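Local coordinates for protein glycerophosphoryl diester phosphodiesterase (Parabacteroides distasonis, PDB 3MZ2) that probably hydrolyses glycerophosphodiesters to an alcohol and glycerol phosphate, at residues 9-14 with 130-135; 15-20 with 156-161; 27-32 with 282-287; 39-44 with 264-269; 61-66 with 134-139. All blocks are in the same frame, centred on the assembly; numbering follows the deposited sequence. Where two conformers were deposited one is given.

Contact 1 of 5, residues 9-14 with 130-135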
# COMPACT_ATOMS: atom_id res chain seq x y z
N MSE A 9 23.47 16.98 -19.18
CA MSE A 9 22.26 16.18 -18.95
C MSE A 9 21.15 16.47 -19.98
O MSE A 9 20.95 17.62 -20.42
CB MSE A 9 21.67 16.42 -17.55
CG MSE A 9 22.34 15.62 -16.40
SE MSE A 9 21.58 16.30 -14.79
CE MSE A 9 22.13 18.18 -15.12
N ASN A 10 20.44 15.42 -20.34
CA ASN A 10 19.19 15.55 -21.09
C ASN A 10 18.12 16.08 -20.16
O ASN A 10 17.97 15.59 -19.01
CB ASN A 10 18.73 14.20 -21.63
CG ASN A 10 19.65 13.66 -22.70
OD1 ASN A 10 19.58 14.07 -23.84
ND2 ASN A 10 20.44 12.68 -22.34
N THR A 11 17.36 17.06 -20.65
CA THR A 11 16.28 17.64 -19.90
C THR A 11 14.97 17.61 -20.67
O THR A 11 14.93 17.54 -21.91
CB THR A 11 16.59 19.11 -19.47
OG1 THR A 11 16.76 19.95 -20.63
CG2 THR A 11 17.82 19.14 -18.58
N LEU A 12 13.88 17.64 -19.92
CA LEU A 12 12.58 17.97 -20.48
C LEU A 12 12.29 19.47 -20.29
O LEU A 12 12.67 20.07 -19.27
CB LEU A 12 11.51 17.13 -19.82
CG LEU A 12 11.69 15.61 -19.78
CD1 LEU A 12 10.54 14.95 -18.97
CD2 LEU A 12 11.78 15.02 -21.20
N GLN A 13 11.58 20.05 -21.24
CA GLN A 13 11.28 21.48 -21.25
C GLN A 13 9.78 21.70 -21.13
O GLN A 13 9.07 21.75 -22.13
CB GLN A 13 11.86 22.11 -22.51
CG GLN A 13 13.39 21.89 -22.54
CD GLN A 13 14.11 22.73 -21.48
OE1 GLN A 13 14.39 22.29 -20.34
NE2 GLN A 13 14.37 23.97 -21.85
N ILE A 14 9.33 21.77 -19.88
CA ILE A 14 7.92 21.81 -19.52
C ILE A 14 7.77 22.97 -18.55
O ILE A 14 8.19 22.88 -17.40
CB ILE A 14 7.49 20.44 -18.92
CG1 ILE A 14 7.56 19.34 -20.00
CG2 ILE A 14 6.08 20.52 -18.34
CD1 ILE A 14 7.39 17.95 -19.52
N ARG A 130 13.00 20.60 -11.00
CA ARG A 130 12.38 21.73 -11.69
C ARG A 130 13.24 22.16 -12.87
O ARG A 130 14.40 22.56 -12.67
CB ARG A 130 12.20 22.90 -10.72
CG ARG A 130 11.32 24.05 -11.23
CD ARG A 130 11.30 25.18 -10.19
NE ARG A 130 10.75 26.45 -10.66
CZ ARG A 130 10.79 27.57 -9.93
NH1 ARG A 130 11.35 27.56 -8.72
NH2 ARG A 130 10.27 28.70 -10.40
N GLY A 131 12.70 22.09 -14.09
CA GLY A 131 13.45 22.47 -15.30
C GLY A 131 14.32 21.39 -15.90
O GLY A 131 15.01 21.64 -16.92
N LYS A 132 14.36 20.22 -15.26
CA LYS A 132 15.11 19.09 -15.77
C LYS A 132 14.25 17.87 -16.13
O LYS A 132 14.52 17.21 -17.14
CB LYS A 132 16.16 18.64 -14.77
CG LYS A 132 17.13 19.71 -14.37
CD LYS A 132 18.15 19.14 -13.42
CE LYS A 132 19.02 20.24 -12.85
NZ LYS A 132 18.38 21.19 -11.83
N THR A 133 13.26 17.54 -15.31
CA THR A 133 12.52 16.30 -15.46
C THR A 133 11.15 16.42 -14.74
O THR A 133 10.74 17.50 -14.34
CB THR A 133 13.36 15.11 -14.90
OG1 THR A 133 12.69 13.85 -15.14
CG2 THR A 133 13.61 15.24 -13.41
N ILE A 134 10.45 15.31 -14.62
CA ILE A 134 9.20 15.22 -13.91
C ILE A 134 9.36 14.07 -12.95
O ILE A 134 9.87 13.02 -13.34
CB ILE A 134 8.04 14.86 -14.87
CG1 ILE A 134 7.96 15.81 -16.03
CG2 ILE A 134 6.67 14.75 -14.12
CD1 ILE A 134 7.24 15.27 -17.20
N LEU A 135 8.97 14.24 -11.70
CA LEU A 135 8.96 13.18 -10.74
C LEU A 135 7.55 12.61 -10.63
O LEU A 135 6.53 13.33 -10.80
CB LEU A 135 9.37 13.76 -9.37
CG LEU A 135 10.72 14.49 -9.28
CD1 LEU A 135 10.93 15.05 -7.87
CD2 LEU A 135 11.84 13.59 -9.74
O HOH W 1 15.01 14.52 -18.86
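Leu12 and Ile134 meet at their methyl ends, CD1 of Leu12 lying 3.8 Å from CD1 of Ile134. Ile14 comes to the same methyl, its CD1 3.5 Å from Ile134 CD1. Both side chains cross Ile134 at about a right angle. Ile134 has CG1 anti to its carbonyl carbon (chi1 -54°), and its CD1 touches both methyls. Beside this apolar group runs a single direct hydrogen bond. Leu12 N donates it to Lys132 O at 2.9 Å and nearly straight, 166° at the hydrogen. The donor stands above the carbonyl plane. The same oxygen takes a CA-H...O contact from Thr11 CA at 3.3 Å. A water lies 3.2 Å from Lys132 O and can donate to it or to Asn10 O. Thr11 CG2 rests on Lys132 CA at 3.9 Å.

Further out, Lys132 NZ turns back to Trp128 O, and its charge sits on the Trp128 ring in a cation-pi contact. Thr133 OG1 is bound to Ala62 O. Strand 10-12 pairs antiparallel with strand 289-291. The N-terminal strand thus lies against the loop that leads into barrel strand 135-137. The join combines methyl packing with a polar cluster at Lys132 O, which meets the N-H, the CA-H and the water. The N-H bond sets the backbone pairing of Leu12 with Lys132, and the methyls of Leu12, Ile14 and Ile134 pack beside it.

Contact 2 of 5, residues 15-20 with 156-161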
# COMPACT_ATOMS: atom_id res chain seq x y z
N SER A 15 7.23 24.08 -19.02
CA SER A 15 7.25 25.31 -18.21
C SER A 15 6.04 25.47 -17.31
O SER A 15 6.08 26.29 -16.41
CB SER A 15 7.30 26.59 -19.06
OG SER A 15 8.26 26.56 -20.09
N ASN A 16 4.97 24.73 -17.57
CA ASN A 16 3.72 24.92 -16.82
C ASN A 16 2.82 23.72 -17.02
O ASN A 16 3.18 22.83 -17.75
CB ASN A 16 3.04 26.24 -17.27
CG ASN A 16 2.80 26.28 -18.78
OD1 ASN A 16 2.44 25.28 -19.38
ND2 ASN A 16 3.05 27.44 -19.40
N VAL A 17 1.67 23.69 -16.35
CA VAL A 17 0.75 22.56 -16.44
C VAL A 17 0.24 22.33 -17.87
O VAL A 17 0.15 21.19 -18.30
CB VAL A 17 -0.43 22.66 -15.47
CG1 VAL A 17 -1.45 21.53 -15.76
CG2 VAL A 17 0.07 22.55 -14.01
N ASP A 18 -0.05 23.41 -18.64
CA ASP A 18 -0.45 23.21 -20.04
C ASP A 18 0.64 22.47 -20.86
O ASP A 18 0.33 21.60 -21.69
CB ASP A 18 -0.80 24.54 -20.73
CG ASP A 18 -2.09 25.14 -20.19
OD1 ASP A 18 -2.88 24.39 -19.57
OD2 ASP A 18 -2.29 26.36 -20.41
N ASP A 19 1.91 22.79 -20.61
CA ASP A 19 3.00 22.09 -21.31
C ASP A 19 3.04 20.61 -20.89
O ASP A 19 3.32 19.74 -21.70
CB ASP A 19 4.36 22.70 -20.99
CG ASP A 19 4.65 23.97 -21.76
OD1 ASP A 19 3.88 24.37 -22.69
OD2 ASP A 19 5.71 24.55 -21.41
N LEU A 20 2.74 20.34 -19.63
CA LEU A 20 2.81 18.98 -19.11
C LEU A 20 1.68 18.18 -19.74
O LEU A 20 1.89 17.07 -20.16
CB LEU A 20 2.75 18.95 -17.57
CG LEU A 20 2.82 17.56 -16.92
CD1 LEU A 20 4.08 16.79 -17.22
CD2 LEU A 20 2.61 17.73 -15.38
N ALA A 156 4.34 23.01 -7.68
CA ALA A 156 5.15 21.98 -8.36
C ALA A 156 4.32 21.11 -9.29
O ALA A 156 4.78 20.10 -9.79
CB ALA A 156 5.88 21.07 -7.29
N GLU A 157 3.07 21.49 -9.54
CA GLU A 157 2.22 20.71 -10.46
C GLU A 157 2.79 20.41 -11.82
O GLU A 157 2.50 19.33 -12.37
CB GLU A 157 0.86 21.34 -10.66
CG GLU A 157 0.07 21.65 -9.35
CD GLU A 157 0.21 23.08 -8.85
OE1 GLU A 157 1.29 23.71 -9.03
OE2 GLU A 157 -0.76 23.61 -8.26
N PRO A 158 3.58 21.34 -12.40
CA PRO A 158 4.14 21.01 -13.72
C PRO A 158 5.25 19.96 -13.75
O PRO A 158 5.70 19.58 -14.84
CB PRO A 158 4.72 22.36 -14.20
CG PRO A 158 3.95 23.40 -13.43
CD PRO A 158 3.68 22.79 -12.10
N TYR A 159 5.75 19.53 -12.59
CA TYR A 159 6.88 18.62 -12.56
C TYR A 159 6.82 17.55 -11.47
O TYR A 159 7.78 16.81 -11.29
CB TYR A 159 8.24 19.35 -12.52
CG TYR A 159 8.42 20.34 -11.41
CD1 TYR A 159 7.91 21.65 -11.51
CD2 TYR A 159 9.26 20.05 -10.30
CE1 TYR A 159 8.08 22.56 -10.49
CE2 TYR A 159 9.46 20.98 -9.30
CZ TYR A 159 8.86 22.21 -9.37
OH TYR A 159 9.08 23.12 -8.37
N VAL A 160 5.71 17.46 -10.76
CA VAL A 160 5.55 16.39 -9.75
C VAL A 160 4.16 15.80 -9.96
O VAL A 160 3.14 16.45 -9.69
CB VAL A 160 5.72 16.93 -8.31
CG1 VAL A 160 5.64 15.75 -7.27
CG2 VAL A 160 7.00 17.73 -8.14
N MSE A 161 4.11 14.57 -10.48
CA MSE A 161 2.87 13.85 -10.78
C MSE A 161 2.55 12.91 -9.64
O MSE A 161 3.46 12.54 -8.87
CB MSE A 161 2.97 13.03 -12.07
CG MSE A 161 3.11 13.90 -13.27
SE MSE A 161 3.72 12.92 -14.85
CE MSE A 161 2.28 11.61 -15.06
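Leu20 reaches Glu157 and Pro158 with its CG anti to the backbone N (chi1 180°). CD2 is the methyl that makes the closest contacts. It lies 3.4 Å from Glu157 O and 3.6 Å from Pro158 O, covering two successive carbonyls. Val17 has CG2 anti to its carbonyl carbon, beside its own N. CG2 meets Glu157 CB at 3.6 Å and the ring atom CG of Pro158 at 4.0 Å, the two side chains of this second pair crossing at about a right angle. The proline ring also rests against the start of the helix: its CB is 3.7 Å from Asn16 C, and its CG is as close to Val17 N.

Asn16 is the N-cap of this helix. Its OD1 accepts from Asp19 N at 2.8 Å, nearly along the C=O axis. Asp19 OD2 in turn accepts a hydrogen bond from Ser15 N through its anti lone pair. These bonds hold the turn that Pro158 touches.

No hydrogen bond joins the two segments. The contact sets the first turn of helix 17-23 against the loop between helix 144-153 and barrel strand 160-164, with Leu20 also touching Ile134, just before strand 135-137.

Contact 3 of 5, residues 27-32 with 282-287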
# COMPACT_ATOMS: atom_id res chain seq x y z
N ALA A 27 -0.00 11.41 -29.47
CA ALA A 27 0.06 11.79 -30.86
C ALA A 27 0.65 10.62 -31.63
O ALA A 27 1.49 9.89 -31.10
CB ALA A 27 0.92 13.03 -31.02
N ASP A 28 0.27 10.49 -32.91
CA ASP A 28 0.79 9.34 -33.66
C ASP A 28 2.33 9.46 -33.87
O ASP A 28 3.01 8.40 -33.82
CB ASP A 28 0.03 9.08 -34.98
CG ASP A 28 -1.27 8.28 -34.79
OD1 ASP A 28 -1.37 7.36 -33.95
OD2 ASP A 28 -2.22 8.57 -35.53
N ASP A 29 2.89 10.67 -33.94
CA ASP A 29 4.34 10.83 -34.08
C ASP A 29 5.11 10.99 -32.77
O ASP A 29 6.23 11.50 -32.72
CB ASP A 29 4.67 12.02 -35.00
CG ASP A 29 4.38 13.36 -34.37
OD1 ASP A 29 3.74 13.44 -33.30
OD2 ASP A 29 4.81 14.38 -34.99
N ARG A 30 4.50 10.55 -31.68
CA ARG A 30 5.13 10.67 -30.37
C ARG A 30 6.51 10.00 -30.32
O ARG A 30 6.80 9.06 -31.06
CB ARG A 30 4.23 10.11 -29.27
CG ARG A 30 4.22 8.61 -29.04
CD ARG A 30 3.84 7.77 -30.31
NE ARG A 30 3.28 6.45 -29.98
CZ ARG A 30 2.82 5.54 -30.86
NH1 ARG A 30 2.85 5.74 -32.19
NH2 ARG A 30 2.31 4.39 -30.41
N ILE A 31 7.35 10.54 -29.43
CA ILE A 31 8.68 10.01 -29.13
C ILE A 31 8.53 8.98 -28.01
O ILE A 31 7.94 9.30 -26.97
CB ILE A 31 9.63 11.14 -28.70
CG1 ILE A 31 9.90 12.05 -29.91
CG2 ILE A 31 10.98 10.62 -28.12
CD1 ILE A 31 10.67 13.25 -29.55
N PRO A 32 9.12 7.79 -28.18
CA PRO A 32 9.07 6.81 -27.09
C PRO A 32 9.69 7.42 -25.84
O PRO A 32 10.78 8.04 -25.94
CB PRO A 32 9.92 5.64 -27.62
CG PRO A 32 9.71 5.70 -29.10
CD PRO A 32 9.68 7.21 -29.41
N SER A 282 11.95 13.41 -36.66
CA SER A 282 10.90 14.47 -36.65
C SER A 282 9.66 14.10 -35.81
O SER A 282 9.10 13.01 -35.95
CB SER A 282 10.44 14.81 -38.07
OG SER A 282 11.53 15.17 -38.91
N SER A 283 9.24 15.01 -34.94
CA SER A 283 8.10 14.75 -34.06
C SER A 283 7.54 16.04 -33.47
O SER A 283 8.29 16.92 -33.07
CB SER A 283 8.49 13.80 -32.94
OG SER A 283 7.52 13.74 -31.91
N SER A 284 6.22 16.12 -33.38
CA SER A 284 5.53 17.19 -32.66
C SER A 284 5.99 17.30 -31.22
O SER A 284 5.78 18.34 -30.57
CB SER A 284 4.02 16.98 -32.69
OG SER A 284 3.64 15.79 -32.04
N LYS A 285 6.62 16.25 -30.69
CA LYS A 285 7.07 16.25 -29.30
C LYS A 285 8.54 16.63 -29.13
O LYS A 285 9.03 16.77 -28.01
CB LYS A 285 6.86 14.88 -28.66
CG LYS A 285 5.48 14.33 -28.78
CD LYS A 285 4.51 15.10 -27.96
CE LYS A 285 3.21 14.33 -27.82
NZ LYS A 285 2.19 15.19 -27.12
N GLY A 286 9.23 16.86 -30.24
CA GLY A 286 10.67 17.21 -30.20
C GLY A 286 10.95 18.45 -29.37
O GLY A 286 12.01 18.56 -28.73
N LYS A 287 10.01 19.38 -29.36
CA LYS A 287 10.19 20.65 -28.65
C LYS A 287 10.35 20.52 -27.13
O LYS A 287 10.82 21.44 -26.47
CB LYS A 287 9.00 21.55 -28.94
CG LYS A 287 7.66 21.00 -28.48
CD LYS A 287 6.59 22.01 -28.78
CE LYS A 287 5.23 21.60 -28.31
NZ LYS A 287 4.20 22.62 -28.68
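Asp29 meets Ser283 and Ser284 where two type I beta turns face each other, one from Ala27 to Arg30 and one from Ser283 to Gly286. The carboxylate takes two bonds from Ser284. OD1 accepts from Ser284 OG at 2.7 Å on its syn lone pair. OD2 accepts from Ser284 N at 2.8 Å, met from above the carboxylate plane. Asp29 CG sits between its own N and carbonyl carbon (chi1 72°), the crowded position, with the carboxylate turned to the serines. An alanine here would probably leave Ser284 N and Ser284 OG without these acceptors and weaken the hold between the two turns.

Asp29 O is satisfied as well, by a hydrogen bond donated by Ser283 OG at 2.7 Å. That hydroxyl also accepts from Lys285 N at 2.9 Å, an ST turn. It therefore works as donor across the contact and acceptor at home. Each turn closes with its own backbone bond, Arg30 N to Ala27 O and Gly286 N to Ser283 O.

The charged ends of Lys285 and Arg30 have partners outside the two turns. Lys285 NZ bonds Gln25 O, and Arg30 pairs with Asp261. This surface contact ties the segment before barrel strand 33-36 to the C-terminal segment before strand 289-291. Beside the polar group Ile31 adds apolar cover: its CG1 lies 3.5 Å from Ser283 OG, and its CD1 3.9 Å from Gly286 N.

Contact 4 of 5, residues 39-44 with 264-269; sequences GGRGKG and ESDRPI. With SO4 (sulfate ion), chain G; SO4 (sulfate ion), chain F.
Arg41 lies over Asp266 in two loops that follow strands 33-36 and 262-265 of the TIM barrel, the ends where such barrels carry their active sites. Arg41 CG sits between the backbone N and the carbonyl carbon (chi1 67°), and the chain then runs extended to NE. Going out from CB, CG passes 3.7 Å from Asp266 O. NE lies 3.8 Å from Asp266 CB. At CZ the guanidinium is stacked on the carboxylate, the planes 23° apart, with OD2 over its centre. The salt bridge from NH2 to Asp266 OD2, 3.5 Å, is one of charges only, since no N-H points at the oxygen. The sulfates lie at the guanidinium edge. NH1 donates to O2 of the chain G sulfate at 2.7 Å, and also pairs with Glu47. NH2 comes near the chain F sulfate.

Asp266 is bound from other sides: OD1 to His37 ND1, and its backbone N to Asp240. The sulfates probably come from the crystallisation liquor, but their place is consistent with an anion site.

The backbones are tied by Arg41 N to Asp266 O at 3.0 Å. Gly40 CA packs on Pro268 CD, and a CB here would clash with the proline ring. Arg267 NH2 donates to O2 of the chain F sulfate at 2.9 Å, the oxygen lying in the guanidinium plane.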
# COMPACT_ATOMS: atom_id res chain seq x y z
N GLY A 39 13.71 5.53 -9.50
CA GLY A 39 14.82 6.29 -9.97
C GLY A 39 15.78 5.71 -10.99
O GLY A 39 16.63 6.40 -11.49
N GLY A 40 15.63 4.43 -11.34
CA GLY A 40 16.67 3.68 -12.05
C GLY A 40 17.76 3.24 -11.07
O GLY A 40 17.87 3.80 -9.96
N ARG A 41 18.54 2.24 -11.45
CA ARG A 41 19.65 1.79 -10.64
C ARG A 41 20.67 1.05 -11.48
O ARG A 41 20.40 0.63 -12.62
CB ARG A 41 19.17 0.87 -9.55
CG ARG A 41 18.61 -0.46 -10.08
CD ARG A 41 17.79 -1.21 -9.03
NE ARG A 41 17.44 -2.53 -9.52
CZ ARG A 41 16.58 -3.39 -8.93
NH1 ARG A 41 15.91 -3.05 -7.83
NH2 ARG A 41 16.36 -4.57 -9.49
N GLY A 42 21.83 0.88 -10.89
CA GLY A 42 22.97 0.21 -11.54
C GLY A 42 24.17 0.16 -10.65
O GLY A 42 24.13 0.65 -9.52
N LYS A 43 25.25 -0.43 -11.15
CA LYS A 43 26.49 -0.52 -10.40
C LYS A 43 26.97 0.88 -10.00
O LYS A 43 27.16 1.75 -10.86
CB LYS A 43 27.60 -1.25 -11.18
CG LYS A 43 28.86 -1.35 -10.35
N GLY A 44 27.13 1.10 -8.70
CA GLY A 44 27.44 2.43 -8.19
C GLY A 44 26.31 3.46 -8.09
O GLY A 44 26.55 4.60 -7.68
N GLU A 264 8.73 2.06 -18.24
CA GLU A 264 9.28 2.25 -16.90
C GLU A 264 10.16 1.07 -16.54
O GLU A 264 9.73 -0.09 -16.61
CB GLU A 264 8.19 2.39 -15.84
CG GLU A 264 8.73 2.58 -14.43
CD GLU A 264 7.66 2.38 -13.38
OE1 GLU A 264 7.19 1.24 -13.19
OE2 GLU A 264 7.28 3.35 -12.77
N SER A 265 11.40 1.36 -16.13
CA SER A 265 12.42 0.33 -15.97
C SER A 265 13.39 0.64 -14.87
O SER A 265 13.71 1.84 -14.62
CB SER A 265 13.16 0.18 -17.32
OG SER A 265 14.23 -0.74 -17.29
N ASP A 266 13.91 -0.42 -14.23
CA ASP A 266 15.02 -0.28 -13.30
C ASP A 266 16.32 -0.02 -14.07
O ASP A 266 17.31 0.33 -13.46
CB ASP A 266 15.20 -1.54 -12.42
CG ASP A 266 14.14 -1.67 -11.34
OD1 ASP A 266 13.69 -0.64 -10.85
OD2 ASP A 266 13.77 -2.82 -11.00
N ARG A 267 16.29 -0.22 -15.40
CA ARG A 267 17.44 -0.12 -16.26
C ARG A 267 17.24 0.90 -17.38
O ARG A 267 17.39 0.58 -18.54
CB ARG A 267 17.75 -1.48 -16.88
CG ARG A 267 17.94 -2.63 -15.90
CD ARG A 267 18.14 -3.93 -16.68
NE ARG A 267 18.28 -5.10 -15.80
CZ ARG A 267 19.42 -5.50 -15.23
NH1 ARG A 267 20.55 -4.85 -15.44
NH2 ARG A 267 19.43 -6.59 -14.46
N PRO A 268 16.89 2.15 -17.02
CA PRO A 268 16.53 3.14 -18.06
C PRO A 268 17.61 3.43 -19.12
O PRO A 268 17.29 3.79 -20.26
CB PRO A 268 16.23 4.39 -17.24
CG PRO A 268 17.00 4.19 -15.94
CD PRO A 268 16.89 2.74 -15.67
N ILE A 269 18.88 3.32 -18.73
CA ILE A 269 20.00 3.54 -19.65
C ILE A 269 20.04 2.41 -20.65
O ILE A 269 20.23 2.62 -21.85
CB ILE A 269 21.35 3.72 -18.94
CG1 ILE A 269 21.29 4.92 -17.97
CG2 ILE A 269 22.50 3.94 -20.02
CD1 ILE A 269 22.43 4.95 -17.00
S SO4 G . 13.69 -5.69 -6.38
O1 SO4 G . 15.08 -6.14 -6.24
O2 SO4 G . 13.68 -4.43 -7.11
O3 SO4 G . 12.92 -6.70 -7.10
O4 SO4 G . 13.05 -5.40 -5.08
S SO4 F . 17.77 -8.52 -11.67
O1 SO4 F . 19.21 -8.45 -11.45
O2 SO4 F . 17.46 -8.11 -13.05
O3 SO4 F . 17.30 -9.88 -11.45
O4 SO4 F . 17.09 -7.64 -10.71

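Contact 5 of 5, residues 61-66 with 134-139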
# COMPACT_ATOMS: atom_id res chain seq x y z
N PRO A 61 16.94 11.38 -21.81
CA PRO A 61 15.83 12.03 -21.10
C PRO A 61 14.98 10.98 -20.41
O PRO A 61 14.82 9.89 -20.93
CB PRO A 61 15.04 12.72 -22.22
CG PRO A 61 15.43 12.06 -23.43
CD PRO A 61 16.78 11.49 -23.27
N ALA A 62 14.48 11.30 -19.22
CA ALA A 62 13.63 10.38 -18.50
C ALA A 62 12.85 11.17 -17.44
O ALA A 62 13.26 12.25 -17.04
CB ALA A 62 14.47 9.28 -17.84
N THR A 63 11.74 10.58 -17.01
CA THR A 63 11.05 10.93 -15.79
C THR A 63 11.46 9.93 -14.73
O THR A 63 12.10 8.93 -15.04
CB THR A 63 9.54 10.88 -15.95
OG1 THR A 63 9.17 9.58 -16.43
CG2 THR A 63 9.08 11.94 -16.96
N PHE A 64 11.18 10.24 -13.47
CA PHE A 64 11.58 9.37 -12.36
C PHE A 64 10.40 9.09 -11.43
O PHE A 64 9.83 10.00 -10.85
CB PHE A 64 12.75 10.00 -11.58
CG PHE A 64 13.99 10.20 -12.44
CD1 PHE A 64 14.71 9.11 -12.82
CD2 PHE A 64 14.34 11.41 -12.92
CE1 PHE A 64 15.84 9.24 -13.62
CE2 PHE A 64 15.46 11.56 -13.75
CZ PHE A 64 16.19 10.45 -14.13
N GLU A 65 10.13 7.81 -11.23
CA GLU A 65 9.11 7.34 -10.31
C GLU A 65 9.85 7.07 -9.00
O GLU A 65 10.87 6.40 -8.99
CB GLU A 65 8.52 6.06 -10.88
CG GLU A 65 7.41 5.53 -10.01
CD GLU A 65 7.82 4.49 -9.01
OE1 GLU A 65 8.98 4.05 -8.97
OE2 GLU A 65 6.91 4.10 -8.24
N ILE A 66 9.40 7.66 -7.89
CA ILE A 66 10.13 7.63 -6.65
C ILE A 66 9.21 7.26 -5.49
O ILE A 66 7.96 7.29 -5.61
CB ILE A 66 10.86 9.00 -6.42
CG1 ILE A 66 9.87 10.16 -6.35
CG2 ILE A 66 11.87 9.23 -7.57
CD1 ILE A 66 10.47 11.57 -6.09
N ILE A 134 10.45 15.31 -14.62
CA ILE A 134 9.20 15.22 -13.91
C ILE A 134 9.36 14.07 -12.95
O ILE A 134 9.87 13.02 -13.34
CB ILE A 134 8.04 14.86 -14.87
CG1 ILE A 134 7.96 15.81 -16.03
CG2 ILE A 134 6.67 14.75 -14.12
CD1 ILE A 134 7.24 15.27 -17.20
N LEU A 135 8.97 14.24 -11.70
CA LEU A 135 8.96 13.18 -10.74
C LEU A 135 7.55 12.61 -10.63
O LEU A 135 6.53 13.33 -10.80
CB LEU A 135 9.37 13.76 -9.37
CG LEU A 135 10.72 14.49 -9.28
CD1 LEU A 135 10.93 15.05 -7.87
CD2 LEU A 135 11.84 13.59 -9.74
N ILE A 136 7.46 11.33 -10.33
CA ILE A 136 6.19 10.63 -10.23
C ILE A 136 6.16 9.93 -8.87
O ILE A 136 6.99 9.05 -8.59
CB ILE A 136 5.99 9.63 -11.38
CG1 ILE A 136 6.19 10.34 -12.72
CG2 ILE A 136 4.55 8.99 -11.23
CD1 ILE A 136 6.14 9.40 -14.00
N LEU A 137 5.26 10.37 -8.00
CA LEU A 137 5.24 9.93 -6.61
C LEU A 137 4.40 8.67 -6.43
O LEU A 137 3.16 8.67 -6.60
CB LEU A 137 4.70 11.01 -5.67
CG LEU A 137 5.38 12.39 -5.75
CD1 LEU A 137 4.85 13.32 -4.62
CD2 LEU A 137 6.91 12.31 -5.73
N ASP A 138 5.05 7.61 -5.97
CA ASP A 138 4.31 6.42 -5.55
C ASP A 138 3.82 6.70 -4.10
O ASP A 138 4.08 7.76 -3.53
CB ASP A 138 5.23 5.20 -5.65
CG ASP A 138 4.46 3.87 -5.65
OD1 ASP A 138 3.21 3.88 -5.74
OD2 ASP A 138 5.14 2.83 -5.57
N LYS A 139 3.04 5.80 -3.54
CA LYS A 139 2.45 5.95 -2.23
C LYS A 139 3.08 4.92 -1.31
O LYS A 139 3.00 3.72 -1.65
CB LYS A 139 0.93 5.68 -2.36
CG LYS A 139 0.15 5.38 -1.05
CD LYS A 139 -1.36 5.35 -1.32
CE LYS A 139 -2.20 5.54 -0.06
NZ LYS A 139 -3.56 6.07 -0.41
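Strands 63-66 and 135-137 are parallel neighbours in the TIM-barrel sheet, their segment axes 23° apart. Phe64 pairs with Leu135, Glu65 with Ile136 and Ile66 with Leu137. Four backbone bonds tie them: Phe64 N to Ile134 O, Ile136 N to Phe64 O, Ile66 N to Ile136 O, and Asp138 N to Ile66 O.

Phe64, Ile66, Leu135 and Leu137 lie on the face toward helices 50-59 and 122-129. Ile66 has its CG1 between its own N and carbonyl carbon (chi1 61°), and CD1 anti to CA (chi2 178°). CD1 meets Leu137 CD2 at 3.7 Å, the two chains side by side, and Leu135 CD1 at 3.9 Å. An alanine here would probably open a gap between Leu135 and Leu137 and leave their methyl groups without this partner. Phe64 CB touches Leu135 CD2 at 4.1 Å, while its ring meets Phe53.

Glu65 and Ile136 occupy the other face. Thr63, just ahead, has its CG2 3.7 Å from Ile134 CB, the side chains pointing the same way, and its OG1 is bonded to Ser35. Glu65 OE1 is held by Arg38 N. Just past the end of strand 135-137, Asp138 comes close to Glu65. Asp138 OD2 has Lys140 as its salt-bridge partner. Glu65 OE2 stands 3.4 Å from that OD2 and 3.3 Å from Asp138 CB.

In the fold
The centre of contact 5 lies about 3 Å from the chain centre, and contacts 1 and 2 adjoin it. It shares Ile134 and Leu135 with contact 1. Strand 160-164 of contact 2 continues the sheet, Met161 N lying 2.7 Å from Leu135 O. Leu20 CD1 and Ile134 CD1, 3.5 Å apart, join helix 17-23 to the same spot. Contact 4 binds two sulfates at the strand ends where these barrels carry their active site; its centre is about 12 Å from that of contact 5 and about 24 Å from that of contact 2. Another sulfate lies about 4 Å from the Asp138 side chain. Contact 3 is peripheral and touches contact 1 where Gln13 CB meets Lys287 O, 4.1 Å apart.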